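Local coordinates for 177aa long hypothetical protein (Pyrococcus horikoshii, PDB 2CQZ), which probably hydrolyses 2'-deoxyribonucleoside 5'-phosphates to the deoxyribonucleoside and phosphate, as a metal-dependent homodimeric enzyme of the HD-domain family, at residues K7-L10 against V11-L14; A48-L51 against E52-K56; I80-S83 against A84-F87; E107-R110 against E111-C115. One frame throughout, in Å; residues are numbered along the deposited sequence.

How the interactions relate
Each of the four is a local contact within its own continuous piece of chain, and none touches another. Interactions 1, 2 and 4 rest on helical backbone bonds: 1 and 2 at the outgoing ends of helices 5-11 and 33-53, 4 along helix 106-114. Interaction 3 is a turn without regular helix. Interaction 4 lies nearest the chain's centre and borders the nickel site. Interaction 1 has four buried residues and no exposed one, whereas 2 and 3, on opposite sides of that centre, each mix buried residues with several exposed ones. Chemistry follows place: a threonine hydroxyl in 1, a methyl over a guanidinium in 2, a glutamine amide in 3, and a CH-pi contact beside a charged pair in 4.

Interaction 1: K7-L10 against V11-L14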
loop_
_atom_site.group_PDB
_atom_site.type_symbol
_atom_site.label_atom_id
_atom_site.label_comp_id
_atom_site.label_asym_id
_atom_site.label_seq_id
_atom_site.Cartn_x
_atom_site.Cartn_y
_atom_site.Cartn_z
ATOM N N LYS A 7 -15.296 23.551 -1.890
ATOM C CA LYS A 7 -15.259 23.034 -3.255
ATOM C C LYS A 7 -13.920 22.358 -3.521
ATOM O O LYS A 7 -13.861 21.234 -4.028
ATOM C CB LYS A 7 -15.442 24.176 -4.256
ATOM C CG LYS A 7 -15.506 23.739 -5.700
ATOM C CD LYS A 7 -16.918 23.371 -6.111
ATOM C CE LYS A 7 -17.785 24.615 -6.208
ATOM N NZ LYS A 7 -19.095 24.364 -6.858
ATOM N N ILE A 8 -12.840 23.057 -3.187
ATOM C CA ILE A 8 -11.501 22.524 -3.394
ATOM C C ILE A 8 -11.276 21.230 -2.600
ATOM O O ILE A 8 -10.701 20.273 -3.106
ATOM C CB ILE A 8 -10.437 23.571 -3.009
ATOM C CG1 ILE A 8 -10.609 24.816 -3.881
ATOM C CG2 ILE A 8 -9.052 22.984 -3.188
ATOM C CD1 ILE A 8 -9.723 25.958 -3.511
ATOM N N LEU A 9 -11.751 21.195 -1.364
ATOM C CA LEU A 9 -11.588 20.011 -0.531
ATOM C C LEU A 9 -12.356 18.838 -1.128
ATOM O O LEU A 9 -11.955 17.682 -1.005
ATOM C CB LEU A 9 -12.092 20.287 0.888
ATOM C CG LEU A 9 -11.271 21.223 1.784
ATOM C CD1 LEU A 9 -12.015 21.424 3.105
ATOM C CD2 LEU A 9 -9.882 20.630 2.030
ATOM N N LEU A 10 -13.471 19.151 -1.768
ATOM C CA LEU A 10 -14.303 18.146 -2.407
ATOM C C LEU A 10 -13.569 17.549 -3.614
ATOM O O LEU A 10 -13.533 16.318 -3.765
ATOM C CB LEU A 10 -15.614 18.765 -2.890
ATOM C CG LEU A 10 -16.437 17.804 -3.745
ATOM C CD1 LEU A 10 -16.719 16.546 -2.956
ATOM C CD2 LEU A 10 -17.725 18.466 -4.186
ATOM N N VAL A 11 -13.008 18.408 -4.475
ATOM C CA VAL A 11 -12.295 17.941 -5.671
ATOM C C VAL A 11 -10.988 17.232 -5.338
ATOM O O VAL A 11 -10.525 16.400 -6.115
ATOM C CB VAL A 11 -12.023 19.117 -6.673
ATOM C CG1 VAL A 11 -10.871 18.773 -7.646
ATOM C CG2 VAL A 11 -13.263 19.409 -7.507
ATOM N N GLN A 12 -10.407 17.551 -4.184
ATOM C CA GLN A 12 -9.182 16.892 -3.780
ATOM C C GLN A 12 -9.438 15.430 -3.448
ATOM O O GLN A 12 -8.497 14.662 -3.272
ATOM C CB GLN A 12 -8.546 17.584 -2.575
ATOM C CG GLN A 12 -7.850 18.905 -2.917
ATOM C CD GLN A 12 -6.829 19.333 -1.876
ATOM O OE1 GLN A 12 -7.067 19.236 -0.669
ATOM N NE2 GLN A 12 -5.690 19.825 -2.343
ATOM N N THR A 13 -10.709 15.045 -3.355
ATOM C CA THR A 13 -11.066 13.653 -3.072
ATOM C C THR A 13 -10.577 12.781 -4.236
ATOM O O THR A 13 -10.397 11.572 -4.094
ATOM C CB THR A 13 -12.594 13.481 -2.933
ATOM O OG1 THR A 13 -13.095 14.444 -2.006
ATOM C CG2 THR A 13 -12.940 12.101 -2.409
ATOM N N LEU A 14 -10.364 13.410 -5.389
ATOM C CA LEU A 14 -9.875 12.708 -6.568
ATOM C C LEU A 14 -8.477 12.130 -6.342
ATOM O O LEU A 14 -8.070 11.190 -7.033
ATOM C CB LEU A 14 -9.851 13.643 -7.786
ATOM C CG LEU A 14 -11.226 14.117 -8.282
ATOM C CD1 LEU A 14 -11.037 15.007 -9.501
ATOM C CD2 LEU A 14 -12.116 12.911 -8.610
#
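Thr-13 holds the carbonyl of Leu-10 with two bonds. Its OG1 donates to Leu-10 O over 2.6 Å, and its N reaches Leu-10 O at 3.1 Å. Both donors approach from the same face of the carbonyl plane, the hydroxyl tilted from it and the amide well above it, 58° out. The hydroxyl gets there because OG1 stands beside its own backbone N (chi1 -51°), facing back along the chain. Just upstream the pattern is regular helix: Val-11 N bonds to Lys-7 O at 3.0 Å, in the carbonyl plane, and Gln-12 N to Ile-8 O at 2.9 Å. With a valine in place of Thr-13 the hydroxyl bond is gone, and Leu-10 O would probably keep, within this turn, just the amide that meets it off its plane. Further out, Gln-12 CG lies 4.3 Å from Ile-8 CG2, and Gln-12 OE1 is 4.1 Å from Leu-9 CD2. The NE2 of Gln-12 makes a weak hydrogen bond to Asp-130 of the second subunit, whose Leu-133 and Phe-42 meet Ile-8 and Val-11, respectively. Leu-10 packs on Val-101, Phe-102 and Ile-76 of its own chain. The chemistry thus implies a helix end where a buried threonine hydroxyl, with its own amide, satisfies the carbonyl of Leu-10, while the flanking apolar groups serve the fold on one side and the subunit interface on another.

Interaction 2: A48-L51 against E52-K56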
loop_
_atom_site.group_PDB
_atom_site.type_symbol
_atom_site.label_atom_id
_atom_site.label_comp_id
_atom_site.label_asym_id
_atom_site.label_seq_id
_atom_site.Cartn_x
_atom_site.Cartn_y
_atom_site.Cartn_z
ATOM N N ALA A 48 -1.929 20.212 -28.050
ATOM C CA ALA A 48 -2.380 21.528 -28.477
ATOM C C ALA A 48 -1.272 22.259 -29.230
ATOM O O ALA A 48 -1.534 22.894 -30.245
ATOM C CB ALA A 48 -2.827 22.343 -27.277
ATOM N N ASP A 49 -0.041 22.173 -28.732
ATOM C CA ASP A 49 1.097 22.814 -29.383
ATOM C C ASP A 49 1.368 22.164 -30.745
ATOM O O ASP A 49 1.639 22.858 -31.723
ATOM C CB ASP A 49 2.348 22.716 -28.500
ATOM C CG ASP A 49 2.237 23.558 -27.230
ATOM O OD1 ASP A 49 3.108 23.431 -26.332
ATOM O OD2 ASP A 49 1.278 24.359 -27.128
ATOM N N VAL A 50 1.294 20.835 -30.811
ATOM C CA VAL A 50 1.521 20.148 -32.074
ATOM C C VAL A 50 0.485 20.638 -33.075
ATOM O O VAL A 50 0.823 20.985 -34.209
ATOM C CB VAL A 50 1.394 18.621 -31.921
ATOM C CG1 VAL A 50 1.433 17.953 -33.287
ATOM C CG2 VAL A 50 2.522 18.098 -31.068
ATOM N N LEU A 51 -0.778 20.672 -32.644
ATOM C CA LEU A 51 -1.872 21.132 -33.492
ATOM C C LEU A 51 -1.634 22.575 -33.931
ATOM O O LEU A 51 -1.942 22.932 -35.066
ATOM C CB LEU A 51 -3.216 21.015 -32.754
ATOM C CG LEU A 51 -3.707 19.585 -32.481
ATOM C CD1 LEU A 51 -5.026 19.611 -31.733
ATOM C CD2 LEU A 51 -3.866 18.843 -33.805
ATOM N N GLU A 52 -1.084 23.403 -33.044
ATOM C CA GLU A 52 -0.803 24.795 -33.403
ATOM C C GLU A 52 0.213 24.863 -34.544
ATOM O O GLU A 52 0.008 25.594 -35.510
ATOM C CB GLU A 52 -0.236 25.600 -32.222
ATOM C CG GLU A 52 -1.140 25.720 -30.990
ATOM C CD GLU A 52 -0.583 26.713 -29.961
ATOM O OE1 GLU A 52 0.657 26.937 -29.949
ATOM O OE2 GLU A 52 -1.375 27.260 -29.155
ATOM N N LYS A 53 1.318 24.126 -34.441
ATOM C CA LYS A 53 2.306 24.166 -35.524
ATOM C C LYS A 53 1.796 23.485 -36.790
ATOM O O LYS A 53 2.480 23.513 -37.817
ATOM C CB LYS A 53 3.601 23.428 -35.194
ATOM C CG LYS A 53 4.184 23.525 -33.791
ATOM C CD LYS A 53 5.487 22.668 -33.767
ATOM C CE LYS A 53 5.957 22.386 -32.340
ATOM N NZ LYS A 53 5.382 21.113 -31.779
ATOM N N ARG A 54 0.644 22.827 -36.723
ATOM C CA ARG A 54 0.152 22.154 -37.912
ATOM C C ARG A 54 -1.036 22.837 -38.567
ATOM O O ARG A 54 -1.784 22.208 -39.313
ATOM C CB ARG A 54 -0.170 20.695 -37.599
ATOM C CG ARG A 54 1.081 19.874 -37.317
ATOM C CD ARG A 54 0.773 18.400 -37.097
ATOM N NE ARG A 54 1.991 17.648 -36.807
ATOM C CZ ARG A 54 2.019 16.365 -36.459
ATOM N NH1 ARG A 54 0.886 15.676 -36.356
ATOM N NH2 ARG A 54 3.181 15.769 -36.215
ATOM N N GLY A 55 -1.198 24.129 -38.307
ATOM C CA GLY A 55 -2.295 24.855 -38.916
ATOM C C GLY A 55 -3.634 24.734 -38.212
ATOM O O GLY A 55 -4.525 25.561 -38.423
ATOM N N LYS A 56 -3.804 23.712 -37.382
ATOM C CA LYS A 56 -5.071 23.560 -36.681
ATOM C C LYS A 56 -5.077 24.452 -35.432
ATOM O O LYS A 56 -4.361 24.185 -34.468
ATOM C CB LYS A 56 -5.287 22.094 -36.303
ATOM C CG LYS A 56 -6.642 21.810 -35.681
ATOM C CD LYS A 56 -7.788 22.249 -36.584
ATOM C CE LYS A 56 -9.127 21.792 -36.008
ATOM N NZ LYS A 56 -10.312 22.258 -36.778
#
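Val-50 and Arg-54 come together through their torsions. Arg-54 sets CG beside its backbone N (chi1 -69°) and runs extended as far as NE, while Val-50 places CG1 anti to its own N (chi1 172°). The two side chains therefore lie alongside each other, pointing the same way, and the Val-50 CG1 methyl rests over the centre of one guanidinium face, 3.6 Å from Arg-54 CZ. The bonding edges of that flat group are turned elsewhere: NH1 donates to Tyr-164 O and NH2 forms a salt bridge with Asp-167, so methyl and polar partners together probably fix its rotation. Asp-49 and Glu-52 are also side by side, but with like charges, OD2 of Asp-49 being 3.9 Å from OE1 of Glu-52. This pair probably costs some energy; Lys-53 NZ, 6.3 Å from Asp-49 OD1, does not touch the carboxylate but may soften the field. Regular helical bonds run from Glu-52 N to Ala-48 O (2.9 Å) and from Lys-53 N to Asp-49 O (3.0 Å). Arg-54 N then bonds to Leu-51 O, three residues back, at 3.1 Å from above the carbonyl plane, and Gly-55 takes positive phi (83°), where a CB would jam against the preceding carbonyl oxygen. Lys-56 turns its CB back to 4.2 Å from Leu-51 CB. This is the closing turn of helix 33-53. Leu-51 packs on Leu-122 of helix 118-140 and on Ile-58, Tyr-164 and Leu-165, and Lys-56 rests on Pro-118, where helix 118-140 begins.

Interaction 3: I80-S83 against A84-F87; sequences IPLS and AQEF
Ala-84 is the close-packed point of this turn: its CB lies 3.8 Å from Ile-80 CG2 and 3.9 Å from Pro-81 CG. Ile-80 presents that branch by keeping CG2 anti to its backbone N. Beneath the apolar cluster, Ala-84 N bonds to Pro-81 O at 2.7 Å, arriving above the carbonyl plane, and Gln-85 N adds weak bonds to Pro-81 O and Leu-82 O. Gln-85 also reaches back with an extended chain, its NE2 donating to Ile-80 O over 3.2 Å at a bent N-H...O angle of 138°; Lys-90 is a further, weak donor to that oxygen. Ile-80 and Ala-84 pack further on Ile-80 and Ile-76 of the third subunit. The other side is looser. Leu-82 and Ser-83 are exposed, and the Phe-87 ring just brings the edge atom CD2 within 4.5 Å of Ser-83 O. Glu-86 leads to a salt bridge with Lys-100 of the third subunit. A leucine in place of Gln-85 would take away the amide bond to Ile-80 O, and the start of the turn would probably be freer to shift. Across this turn, then, the backbone bonds are off-plane or weak and a side-chain amide adds to them, while the apolar face is given to a subunit interface.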
loop_
_atom_site.group_PDB
_atom_site.type_symbol
_atom_site.label_atom_id
_atom_site.label_comp_id
_atom_site.label_asym_id
_atom_site.label_seq_id
_atom_site.Cartn_x
_atom_site.Cartn_y
_atom_site.Cartn_z
ATOM N N ILE A 80 -16.916 4.976 -11.558
ATOM C CA ILE A 80 -17.679 3.753 -11.804
ATOM C C ILE A 80 -17.161 3.150 -13.100
ATOM O O ILE A 80 -17.251 3.764 -14.151
ATOM C CB ILE A 80 -19.165 4.069 -11.936
ATOM C CG1 ILE A 80 -19.668 4.689 -10.632
ATOM C CG2 ILE A 80 -19.930 2.811 -12.279
ATOM C CD1 ILE A 80 -21.044 5.307 -10.737
ATOM N N PRO A 81 -16.609 1.932 -13.034
ATOM C CA PRO A 81 -16.050 1.231 -14.200
ATOM C C PRO A 81 -17.014 0.892 -15.349
ATOM O O PRO A 81 -18.194 0.624 -15.131
ATOM C CB PRO A 81 -15.414 -0.011 -13.571
ATOM C CG PRO A 81 -16.343 -0.307 -12.430
ATOM C CD PRO A 81 -16.608 1.061 -11.844
ATOM N N LEU A 82 -16.481 0.903 -16.570
ATOM C CA LEU A 82 -17.249 0.606 -17.777
ATOM C C LEU A 82 -18.020 -0.693 -17.646
ATOM O O LEU A 82 -19.131 -0.816 -18.161
ATOM C CB LEU A 82 -16.327 0.510 -18.992
ATOM C CG LEU A 82 -16.609 1.464 -20.154
ATOM C CD1 LEU A 82 -15.634 1.171 -21.292
ATOM C CD2 LEU A 82 -18.054 1.304 -20.625
ATOM N N SER A 83 -17.422 -1.662 -16.961
ATOM C CA SER A 83 -18.057 -2.961 -16.760
ATOM C C SER A 83 -19.308 -2.834 -15.897
ATOM O O SER A 83 -20.163 -3.713 -15.890
ATOM C CB SER A 83 -17.083 -3.944 -16.094
ATOM O OG SER A 83 -16.589 -3.440 -14.856
ATOM N N ALA A 84 -19.419 -1.737 -15.167
ATOM C CA ALA A 84 -20.578 -1.539 -14.312
ATOM C C ALA A 84 -21.638 -0.657 -14.974
ATOM O O ALA A 84 -22.805 -0.701 -14.599
ATOM C CB ALA A 84 -20.140 -0.925 -12.985
ATOM N N GLN A 85 -21.229 0.130 -15.961
ATOM C CA GLN A 85 -22.145 1.028 -16.647
ATOM C C GLN A 85 -23.234 0.339 -17.474
ATOM O O GLN A 85 -24.036 0.995 -18.129
ATOM C CB GLN A 85 -21.346 2.009 -17.506
ATOM C CG GLN A 85 -20.512 2.967 -16.668
ATOM C CD GLN A 85 -19.605 3.836 -17.502
ATOM O OE1 GLN A 85 -20.044 4.464 -18.462
ATOM N NE2 GLN A 85 -18.330 3.883 -17.138
ATOM N N GLU A 86 -23.271 -0.985 -17.444
ATOM C CA GLU A 86 -24.357 -1.712 -18.112
ATOM C C GLU A 86 -25.562 -1.769 -17.193
ATOM O O GLU A 86 -26.687 -2.070 -17.572
ATOM C CB GLU A 86 -23.874 -3.135 -18.431
ATOM C CG GLU A 86 -24.860 -3.909 -19.306
ATOM C CD GLU A 86 -24.882 -5.370 -18.901
ATOM O OE1 GLU A 86 -23.809 -5.957 -18.784
ATOM O OE2 GLU A 86 -25.970 -5.940 -18.813
ATOM N N PHE A 87 -25.262 -1.472 -15.915
ATOM C CA PHE A 87 -26.280 -1.489 -14.885
ATOM C C PHE A 87 -26.465 -0.105 -14.239
ATOM O O PHE A 87 -27.374 0.125 -13.458
ATOM C CB PHE A 87 -25.823 -2.474 -13.809
ATOM C CG PHE A 87 -25.700 -3.854 -14.387
ATOM C CD1 PHE A 87 -26.838 -4.639 -14.515
ATOM C CD2 PHE A 87 -24.461 -4.350 -14.769
ATOM C CE1 PHE A 87 -26.741 -5.911 -15.058
ATOM C CE2 PHE A 87 -24.374 -5.628 -15.315
ATOM C CZ PHE A 87 -25.514 -6.407 -15.477
#

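Interaction 4: E107-R110 against E111-C115; sequences ELYR and EYQEC
Helix 106-114, which flanks the metal site of this HD domain, carries the contact, and in it Tyr-109 meets Gln-113 one turn on. Gln-113 CG sits over the ring face, 3.8 Å from the Tyr-109 centroid and 29° off the ring normal, a CH-pi contact. The bend of the glutamine at chi2 (-65°) folds the amide back toward the ring, and its plane ends up 10° from that of the ring. Phe-98 stacks on Tyr-109 as well. Arg-110 bends toward Glu-114, which approaches the edge of the guanidinium; the salt bridge from NH1 of Arg-110 to OE2 of Glu-114 measures 2.8 Å, but the place of OE2 is doubtful. Beneath the side chains the helix is regular, with Glu-111 N to Glu-107 O and Gln-113 N to Tyr-109 O both 3.0 Å. Glu-111 sends its carboxylate to Ser-117 and Lys-62. On the inner side the side chain of Tyr-112, in cation-pi contact with Arg-124, lies about 5 Å from the nickel and touches Asp-127. That aspartate binds the metal together with His-36, His-70 and Asp-71, so the helix probably forms part of the second shell of the H...HD...D site characteristic of HD-domain phosphohydrolases.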
loop_
_atom_site.group_PDB
_atom_site.type_symbol
_atom_site.label_atom_id
_atom_site.label_comp_id
_atom_site.label_asym_id
_atom_site.label_seq_id
_atom_site.Cartn_x
_atom_site.Cartn_y
_atom_site.Cartn_z
ATOM N N GLU A 107 -21.056 23.967 -18.656
ATOM C CA GLU A 107 -20.863 24.209 -20.080
ATOM C C GLU A 107 -19.656 23.435 -20.620
ATOM O O GLU A 107 -19.729 22.839 -21.696
ATOM C CB GLU A 107 -20.707 25.713 -20.350
ATOM C CG GLU A 107 -21.758 26.291 -21.307
ATOM C CD GLU A 107 -23.191 26.178 -20.773
ATOM O OE1 GLU A 107 -23.516 26.857 -19.767
ATOM O OE2 GLU A 107 -23.994 25.409 -21.360
ATOM N N LEU A 108 -18.553 23.446 -19.875
ATOM C CA LEU A 108 -17.355 22.723 -20.290
ATOM C C LEU A 108 -17.687 21.235 -20.345
ATOM O O LEU A 108 -17.308 20.530 -21.278
ATOM C CB LEU A 108 -16.211 22.970 -19.306
ATOM C CG LEU A 108 -15.595 24.368 -19.348
ATOM C CD1 LEU A 108 -14.685 24.596 -18.155
ATOM C CD2 LEU A 108 -14.818 24.516 -20.634
ATOM N N TYR A 109 -18.403 20.758 -19.338
ATOM C CA TYR A 109 -18.792 19.360 -19.304
ATOM C C TYR A 109 -19.668 19.019 -20.514
ATOM O O TYR A 109 -19.375 18.088 -21.271
ATOM C CB TYR A 109 -19.564 19.061 -18.025
ATOM C CG TYR A 109 -20.277 17.739 -18.078
ATOM C CD1 TYR A 109 -19.571 16.536 -17.995
ATOM C CD2 TYR A 109 -21.650 17.683 -18.284
ATOM C CE1 TYR A 109 -20.215 15.309 -18.124
ATOM C CE2 TYR A 109 -22.306 16.462 -18.418
ATOM C CZ TYR A 109 -21.583 15.278 -18.340
ATOM O OH TYR A 109 -22.226 14.066 -18.503
ATOM N N ARG A 110 -20.741 19.784 -20.690
ATOM C CA ARG A 110 -21.678 19.574 -21.790
ATOM C C ARG A 110 -20.971 19.513 -23.153
ATOM O O ARG A 110 -21.183 18.577 -23.919
ATOM C CB ARG A 110 -22.746 20.682 -21.755
ATOM C CG ARG A 110 -23.932 20.514 -22.702
ATOM C CD ARG A 110 -23.609 21.080 -24.073
ATOM N NE ARG A 110 -23.048 22.428 -23.984
ATOM C CZ ARG A 110 -22.442 23.061 -24.986
ATOM N NH1 ARG A 110 -22.310 22.475 -26.174
ATOM N NH2 ARG A 110 -21.950 24.282 -24.795
ATOM N N GLU A 111 -20.121 20.492 -23.452
ATOM C CA GLU A 111 -19.405 20.510 -24.727
ATOM C C GLU A 111 -18.480 19.303 -24.848
ATOM O O GLU A 111 -18.308 18.744 -25.931
ATOM C CB GLU A 111 -18.597 21.811 -24.866
ATOM C CG GLU A 111 -17.628 21.861 -26.050
ATOM C CD GLU A 111 -16.945 23.218 -26.186
ATOM O OE1 GLU A 111 -16.028 23.356 -27.026
ATOM O OE2 GLU A 111 -17.329 24.154 -25.452
ATOM N N TYR A 112 -17.891 18.894 -23.729
ATOM C CA TYR A 112 -16.982 17.760 -23.729
ATOM C C TYR A 112 -17.684 16.478 -24.157
ATOM O O TYR A 112 -17.157 15.727 -24.980
ATOM C CB TYR A 112 -16.365 17.584 -22.334
ATOM C CG TYR A 112 -15.542 16.324 -22.167
ATOM C CD1 TYR A 112 -14.395 16.102 -22.932
ATOM C CD2 TYR A 112 -15.923 15.343 -21.250
ATOM C CE1 TYR A 112 -13.649 14.930 -22.788
ATOM C CE2 TYR A 112 -15.189 14.174 -21.098
ATOM C CZ TYR A 112 -14.058 13.975 -21.869
ATOM O OH TYR A 112 -13.348 12.812 -21.734
ATOM N N GLN A 113 -18.868 16.235 -23.600
ATOM C CA GLN A 113 -19.641 15.035 -23.915
ATOM C C GLN A 113 -20.113 14.999 -25.366
ATOM O O GLN A 113 -20.317 13.924 -25.926
ATOM C CB GLN A 113 -20.858 14.921 -22.992
ATOM C CG GLN A 113 -20.521 14.780 -21.520
ATOM C CD GLN A 113 -19.783 13.488 -21.206
ATOM O OE1 GLN A 113 -18.603 13.503 -20.846
ATOM N NE2 GLN A 113 -20.479 12.360 -21.340
ATOM N N GLU A 114 -20.292 16.170 -25.971
ATOM C CA GLU A 114 -20.743 16.238 -27.352
ATOM C C GLU A 114 -19.650 15.790 -28.299
ATOM O O GLU A 114 -19.923 15.295 -29.394
ATOM C CB GLU A 114 -21.175 17.656 -27.703
ATOM C CG GLU A 114 -22.607 17.972 -27.325
ATOM C CD GLU A 114 -22.941 19.419 -27.584
ATOM O OE1 GLU A 114 -22.567 19.921 -28.669
ATOM O OE2 GLU A 114 -23.576 20.049 -26.709
ATOM N N CYS A 115 -18.409 15.991 -27.877
ATOM C CA CYS A 115 -17.257 15.587 -28.667
ATOM C C CYS A 115 -17.352 16.082 -30.115
ATOM O O CYS A 115 -17.098 15.328 -31.061
ATOM C CB CYS A 115 -17.149 14.059 -28.622
ATOM S SG CYS A 115 -15.571 13.371 -29.154
#